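Local coordinates for peptidoglycan D,D-transpeptidase FtsI (Burkholderia pseudomallei, PDB 6HZI), which probably cross-links peptidoglycan in the bacterial cell wall as a penicillin-binding D,D-transpeptidase, the class of enzyme that β-lactam antibiotics target, at residues 62-67 with 268-273; 136-141 with 167-172. All coordinates share one frame; numbering follows the deposited sequence.

Contact 1 of 2, residues 62-67 with 268-273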
loop_
_atom_site.group_PDB
_atom_site.type_symbol
_atom_site.label_atom_id
_atom_site.label_comp_id
_atom_site.label_asym_id
_atom_site.label_seq_id
_atom_site.Cartn_x
_atom_site.Cartn_y
_atom_site.Cartn_z
ATOM N N VAL A 62 9.861 10.549 1.474
ATOM C CA VAL A 62 8.425 10.688 1.112
ATOM C C VAL A 62 8.341 10.698 -0.401
ATOM O O VAL A 62 9.306 11.153 -1.006
ATOM C CB VAL A 62 7.824 11.965 1.695
ATOM C CG1 VAL A 62 7.907 11.905 3.200
ATOM C CG2 VAL A 62 8.512 13.208 1.125
ATOM N N PHE A 63 7.234 10.196 -0.949
ATOM C CA PHE A 63 7.001 10.055 -2.404
ATOM C C PHE A 63 5.503 10.062 -2.673
ATOM O O PHE A 63 4.676 9.901 -1.738
ATOM C CB PHE A 63 7.577 8.753 -2.954
ATOM C CG PHE A 63 7.280 7.518 -2.141
ATOM C CD1 PHE A 63 8.087 7.155 -1.060
ATOM C CD2 PHE A 63 6.250 6.660 -2.511
ATOM C CE1 PHE A 63 7.827 5.994 -0.343
ATOM C CE2 PHE A 63 6.022 5.485 -1.811
ATOM C CZ PHE A 63 6.793 5.170 -0.719
ATOM N N GLU A 64 5.167 10.193 -3.947
ATOM C CA GLU A 64 3.773 10.064 -4.406
ATOM C C GLU A 64 3.427 8.580 -4.406
ATOM O O GLU A 64 4.121 7.748 -5.000
ATOM C CB GLU A 64 3.689 10.769 -5.744
ATOM C CG GLU A 64 3.918 12.257 -5.608
ATOM C CD GLU A 64 3.665 12.948 -6.929
ATOM O OE1 GLU A 64 4.425 12.639 -7.906
ATOM O OE2 GLU A 64 2.644 13.695 -6.995
ATOM N N PRO A 65 2.419 8.183 -3.619
ATOM C CA PRO A 65 2.100 6.762 -3.446
ATOM C C PRO A 65 1.499 6.122 -4.712
ATOM O O PRO A 65 1.593 4.907 -4.881
ATOM C CB PRO A 65 1.076 6.798 -2.311
ATOM C CG PRO A 65 0.453 8.193 -2.421
ATOM C CD PRO A 65 1.614 9.084 -2.787
ATOM N N GLY A 66 0.892 6.935 -5.595
ATOM C CA GLY A 66 0.340 6.435 -6.862
ATOM C C GLY A 66 -0.789 5.453 -6.607
ATOM O O GLY A 66 -1.574 5.662 -5.704
ATOM N N SER A 67 -0.824 4.359 -7.348
ATOM C CA SER A 67 -1.973 3.421 -7.378
ATOM C C SER A 67 -2.201 2.739 -6.014
ATOM O O SER A 67 -3.248 2.141 -5.820
ATOM C CB SER A 67 -1.742 2.436 -8.484
ATOM O OG SER A 67 -2.007 3.059 -9.708
ATOM N N ARG A 268 7.525 20.484 -12.536
ATOM C CA ARG A 268 6.181 20.391 -13.184
ATOM C C ARG A 268 6.028 19.077 -13.968
ATOM O O ARG A 268 4.870 18.653 -14.101
ATOM C CB ARG A 268 5.950 21.598 -14.102
ATOM C CG ARG A 268 5.808 22.908 -13.341
ATOM C CD ARG A 268 5.746 24.132 -14.228
ATOM N NE ARG A 268 5.728 25.342 -13.419
ATOM C CZ ARG A 268 5.626 26.573 -13.899
ATOM N NH1 ARG A 268 5.529 26.767 -15.201
ATOM N NH2 ARG A 268 5.614 27.609 -13.080
ATOM N N GLY A 269 7.129 18.468 -14.452
ATOM C CA GLY A 269 7.138 17.249 -15.298
ATOM C C GLY A 269 7.549 15.994 -14.530
ATOM O O GLY A 269 7.367 15.982 -13.306
ATOM N N TYR A 270 8.077 14.971 -15.222
ATOM C CA TYR A 270 8.443 13.631 -14.674
ATOM C C TYR A 270 9.497 12.943 -15.573
ATOM O O TYR A 270 9.285 12.748 -16.787
ATOM C CB TYR A 270 7.190 12.755 -14.529
ATOM C CG TYR A 270 6.227 13.109 -13.413
ATOM C CD1 TYR A 270 6.603 13.050 -12.073
ATOM C CD2 TYR A 270 4.909 13.451 -13.682
ATOM C CE1 TYR A 270 5.717 13.358 -11.046
ATOM C CE2 TYR A 270 4.011 13.760 -12.667
ATOM C CZ TYR A 270 4.408 13.711 -11.338
ATOM O OH TYR A 270 3.522 13.990 -10.324
ATOM N N ASP A 271 10.606 12.502 -14.985
ATOM C CA ASP A 271 11.756 11.915 -15.723
ATOM C C ASP A 271 11.446 10.480 -16.208
ATOM O O ASP A 271 10.499 9.808 -15.717
ATOM C CB ASP A 271 13.017 12.045 -14.867
ATOM C CG ASP A 271 14.302 11.614 -15.548
ATOM O OD1 ASP A 271 14.260 10.579 -16.220
ATOM O OD2 ASP A 271 15.344 12.295 -15.371
ATOM N N HIS A 272 12.259 10.034 -17.165
ATOM C CA HIS A 272 12.086 8.829 -18.022
ATOM C C HIS A 272 12.929 7.665 -17.485
ATOM O O HIS A 272 14.144 7.666 -17.720
ATOM C CB HIS A 272 12.501 9.168 -19.475
ATOM C CG HIS A 272 11.848 10.392 -20.044
ATOM N ND1 HIS A 272 10.466 10.541 -20.104
ATOM C CD2 HIS A 272 12.371 11.521 -20.579
ATOM C CE1 HIS A 272 10.166 11.706 -20.641
ATOM N NE2 HIS A 272 11.321 12.328 -20.944
ATOM N N LYS A 273 12.309 6.687 -16.832
ATOM C CA LYS A 273 13.003 5.494 -16.259
ATOM C C LYS A 273 13.633 5.837 -14.902
ATOM O O LYS A 273 14.231 4.928 -14.286
ATOM C CB LYS A 273 14.105 4.908 -17.157
ATOM C CG LYS A 273 14.708 3.611 -16.619
ATOM C CD LYS A 273 15.802 3.016 -17.450
ATOM C CE LYS A 273 16.441 1.842 -16.745
ATOM N NZ LYS A 273 17.422 1.168 -17.621
#
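Glu64 and Tyr270 reach toward each other from opposite directions and meet at their polar ends, a worked example of how two long side chains can join chain segments whose backbones never touch. Their CA atoms lie 11.8 Å apart. On Glu64, CB already points toward the 268-273 segment but meets nothing of it. Chi1 of -66° sets CG anti to the carbonyl carbon, and the nearly straight chi2 then carries the carboxylate outward instead of folding it back. CD comes to 3.6 Å from Tyr270 OH, one bond behind the oxygen that makes the contact. OE1 does the bonding: it accepts the phenol hydrogen of Tyr270 OH at 2.9 Å, using its syn lone pair, the one on the side of OE2. The angle at Tyr270 OH, between CZ and OE1 of Glu64, is close to 109°, as suits a phenol donor. OE1 also lies at the edge of the Tyr270 ring, near its plane and 3.5 Å from CE1, while the carboxylate is turned by 28° from that plane. OE2 is 3.5 Å from Tyr270 OH and finds its hydrogen bond at Gly182 N. Tyr181 and Gln265 touch both side chains, and the bond joins the edge strand 269-271 to the loop leading into Ser67. That serine, hydrogen-bonded to Lys70 and Ser121, fits the SxxK pattern of the penicillin-binding proteins and is probably the nucleophile. The carboxylate of buried Glu64 is thus gripped at each oxygen, by a phenol on one and a backbone amide on the other; two uncharged donors fix its rotation and probably help to carry its negative charge.

Contact 2 of 2, residues 136-141 with 167-172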
loop_
_atom_site.group_PDB
_atom_site.type_symbol
_atom_site.label_atom_id
_atom_site.label_comp_id
_atom_site.label_asym_id
_atom_site.label_seq_id
_atom_site.Cartn_x
_atom_site.Cartn_y
_atom_site.Cartn_z
ATOM N N GLU A 136 -13.465 17.233 1.588
ATOM C CA GLU A 136 -13.380 17.167 3.052
ATOM C C GLU A 136 -13.445 15.691 3.447
ATOM O O GLU A 136 -12.718 15.281 4.347
ATOM C CB GLU A 136 -14.457 18.067 3.658
ATOM C CG GLU A 136 -14.460 18.077 5.176
ATOM C CD GLU A 136 -15.613 18.862 5.764
ATOM O OE1 GLU A 136 -16.268 19.609 5.014
ATOM O OE2 GLU A 136 -15.869 18.691 6.949
ATOM N N GLU A 137 -14.351 14.939 2.848
ATOM C CA GLU A 137 -14.567 13.520 3.206
ATOM C C GLU A 137 -13.249 12.754 3.028
ATOM O O GLU A 137 -12.920 11.971 3.908
ATOM C CB GLU A 137 -15.663 12.931 2.332
ATOM C CG GLU A 137 -17.052 13.314 2.783
ATOM C CD GLU A 137 -18.163 12.877 1.842
ATOM O OE1 GLU A 137 -17.939 12.802 0.611
ATOM O OE2 GLU A 137 -19.236 12.591 2.350
ATOM N N MET A 138 -12.538 13.044 1.947
ATOM C CA MET A 138 -11.349 12.308 1.479
ATOM C C MET A 138 -10.164 12.734 2.346
ATOM O O MET A 138 -9.427 11.834 2.832
ATOM C CB MET A 138 -11.088 12.579 -0.010
ATOM C CG MET A 138 -12.060 11.796 -0.909
ATOM S SD MET A 138 -11.720 11.924 -2.667
ATOM C CE MET A 138 -9.964 11.575 -2.764
ATOM N N TRP A 139 -10.015 14.044 2.564
ATOM C CA TRP A 139 -8.982 14.623 3.476
ATOM C C TRP A 139 -9.178 14.012 4.870
ATOM O O TRP A 139 -8.214 13.549 5.467
ATOM C CB TRP A 139 -9.017 16.157 3.503
ATOM C CG TRP A 139 -7.875 16.813 4.234
ATOM C CD1 TRP A 139 -6.753 17.408 3.698
ATOM C CD2 TRP A 139 -7.774 16.967 5.661
ATOM N NE1 TRP A 139 -5.943 17.887 4.698
ATOM C CE2 TRP A 139 -6.554 17.645 5.910
ATOM C CE3 TRP A 139 -8.601 16.588 6.740
ATOM C CZ2 TRP A 139 -6.135 17.942 7.207
ATOM C CZ3 TRP A 139 -8.182 16.875 8.020
ATOM C CH2 TRP A 139 -6.962 17.546 8.242
ATOM N N ASN A 140 -10.401 13.908 5.342
ATOM C CA ASN A 140 -10.595 13.343 6.694
ATOM C C ASN A 140 -10.088 11.913 6.679
ATOM O O ASN A 140 -9.554 11.503 7.722
ATOM C CB ASN A 140 -12.042 13.426 7.208
ATOM C CG ASN A 140 -12.401 14.805 7.723
ATOM O OD1 ASN A 140 -11.527 15.657 7.956
ATOM N ND2 ASN A 140 -13.693 15.032 7.876
ATOM N N MET A 141 -10.327 11.171 5.586
ATOM C CA MET A 141 -9.975 9.728 5.536
ATOM C C MET A 141 -8.435 9.635 5.479
ATOM O O MET A 141 -7.843 8.848 6.234
ATOM C CB MET A 141 -10.648 9.010 4.355
ATOM C CG MET A 141 -10.205 7.532 4.144
ATOM S SD MET A 141 -8.682 7.427 3.161
ATOM C CE MET A 141 -9.215 7.837 1.489
ATOM N N LYS A 167 -9.922 22.534 1.481
ATOM C CA LYS A 167 -10.551 23.787 0.955
ATOM C C LYS A 167 -9.713 24.346 -0.194
ATOM O O LYS A 167 -10.268 25.135 -0.936
ATOM C CB LYS A 167 -10.738 24.867 2.030
ATOM C CG LYS A 167 -11.776 24.530 3.091
ATOM C CD LYS A 167 -11.878 25.511 4.254
ATOM C CE LYS A 167 -12.868 25.019 5.301
ATOM N NZ LYS A 167 -13.065 25.971 6.408
ATOM N N ASN A 168 -8.451 23.947 -0.373
ATOM C CA ASN A 168 -7.643 24.377 -1.551
ATOM C C ASN A 168 -7.765 23.419 -2.738
ATOM O O ASN A 168 -7.090 23.708 -3.744
ATOM C CB ASN A 168 -6.141 24.455 -1.279
ATOM C CG ASN A 168 -5.798 25.497 -0.249
ATOM O OD1 ASN A 168 -6.656 26.276 0.145
ATOM N ND2 ASN A 168 -4.558 25.501 0.196
ATOM N N TRP A 169 -8.521 22.313 -2.653
ATOM C CA TRP A 169 -8.477 21.270 -3.724
ATOM C C TRP A 169 -9.305 21.735 -4.931
ATOM O O TRP A 169 -10.528 21.906 -4.778
ATOM C CB TRP A 169 -8.980 19.888 -3.269
ATOM C CG TRP A 169 -8.174 19.122 -2.266
ATOM C CD1 TRP A 169 -7.122 19.545 -1.510
ATOM C CD2 TRP A 169 -8.463 17.782 -1.845
ATOM N NE1 TRP A 169 -6.721 18.550 -0.669
ATOM C CE2 TRP A 169 -7.537 17.463 -0.837
ATOM C CE3 TRP A 169 -9.402 16.825 -2.238
ATOM C CZ2 TRP A 169 -7.508 16.208 -0.239
ATOM C CZ3 TRP A 169 -9.407 15.605 -1.610
ATOM C CH2 TRP A 169 -8.452 15.291 -0.647
ATOM N N ARG A 170 -8.671 21.867 -6.096
ATOM C CA ARG A 170 -9.377 21.896 -7.403
ATOM C C ARG A 170 -9.901 20.475 -7.661
ATOM O O ARG A 170 -9.276 19.502 -7.190
ATOM C CB ARG A 170 -8.434 22.369 -8.520
ATOM C CG ARG A 170 -7.881 23.784 -8.361
ATOM C CD ARG A 170 -6.650 23.981 -9.232
ATOM N NE ARG A 170 -7.045 23.957 -10.631
ATOM C CZ ARG A 170 -6.231 23.792 -11.674
ATOM N NH1 ARG A 170 -4.932 23.604 -11.505
ATOM N NH2 ARG A 170 -6.730 23.815 -12.901
ATOM N N ARG A 171 -10.980 20.329 -8.414
ATOM C CA ARG A 171 -11.606 19.002 -8.683
ATOM C C ARG A 171 -10.596 18.029 -9.325
ATOM O O ARG A 171 -10.686 16.833 -9.012
ATOM C CB ARG A 171 -12.858 19.173 -9.540
ATOM C CG ARG A 171 -13.746 17.941 -9.579
ATOM C CD ARG A 171 -15.126 18.249 -10.132
ATOM N NE ARG A 171 -15.078 18.899 -11.450
ATOM C CZ ARG A 171 -15.914 18.635 -12.455
ATOM N NH1 ARG A 171 -16.852 17.717 -12.310
ATOM N NH2 ARG A 171 -15.790 19.247 -13.619
ATOM N N ILE A 172 -9.678 18.512 -10.168
ATOM C CA ILE A 172 -8.598 17.722 -10.830
ATOM C C ILE A 172 -7.540 17.220 -9.804
ATOM O O ILE A 172 -6.815 16.229 -10.090
ATOM C CB ILE A 172 -7.961 18.585 -11.931
ATOM C CG1 ILE A 172 -6.951 17.825 -12.785
ATOM C CG2 ILE A 172 -7.289 19.810 -11.349
ATOM C CD1 ILE A 172 -7.465 16.512 -13.370
#
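Trp169 drives the far edge of its indole against the helix at Met138 and Trp139, and the contact illustrates how one large flat side chain can fit a helix surface edge first. The indole of Trp169 leads with its six-membered ring. CZ3 lies 3.8 Å from Met138 CB, which sits at the ring's edge near its plane, and CH2 is equally close to that CB. The same CH2 also approaches the backbone N of Trp139, to 3.8 Å, from an oblique direction. Next along the rim, CZ2 stands 4.0 Å from Trp139 CB and comes up to the edge of the Trp139 indole beside CD1. The side chains of the two tryptophans cross at about a right angle. With CG anti to the backbone N (chi1 -171°), the Trp139 indole keeps its CD1 edge beside Trp169 CZ2, and it also meets the ring of Trp166, with planes at about 60°. Beyond its CB, the chain of Met138 runs on toward Leu76 and Gln174. No hydrogen bond crosses between the segments. The polar NE1 of Trp169, on the five-membered ring, donates to Arg164 O, which ties down the ring's rotation, and Pro135, Tyr142, Gln174 and Met177 also touch this buried side chain. Immediately after Trp169 the chain enters helix 171-178, with Arg170 at its N-cap. A tryptophan packed between helices 135-144 and 171-178 is part of the hydrophobic packing of the helical part of the transpeptidase domain, a part that penicillin-binding proteins share with serine β-lactamases.

How the contacts relate
The contacts lie in different parts of one transpeptidase domain, with centres about 20 Å apart and nearest atoms about 10 Å apart. Along the chain, contact 2 is nested inside the loop that contact 1 closes: 62-67 comes first, then 136-141 and 167-172, and 268-273 last. Contact 1 reaches the outermost strand, 269-271, of the antiparallel sheet, whereas contact 2 packs among helices. Helix 70-79 relates them, since it follows closely on Ser67 and its Leu76 touches Met138. Between them the pairs sample both halves of the fold, sheet and helices, on whose boundary the SxxK serine probably acts.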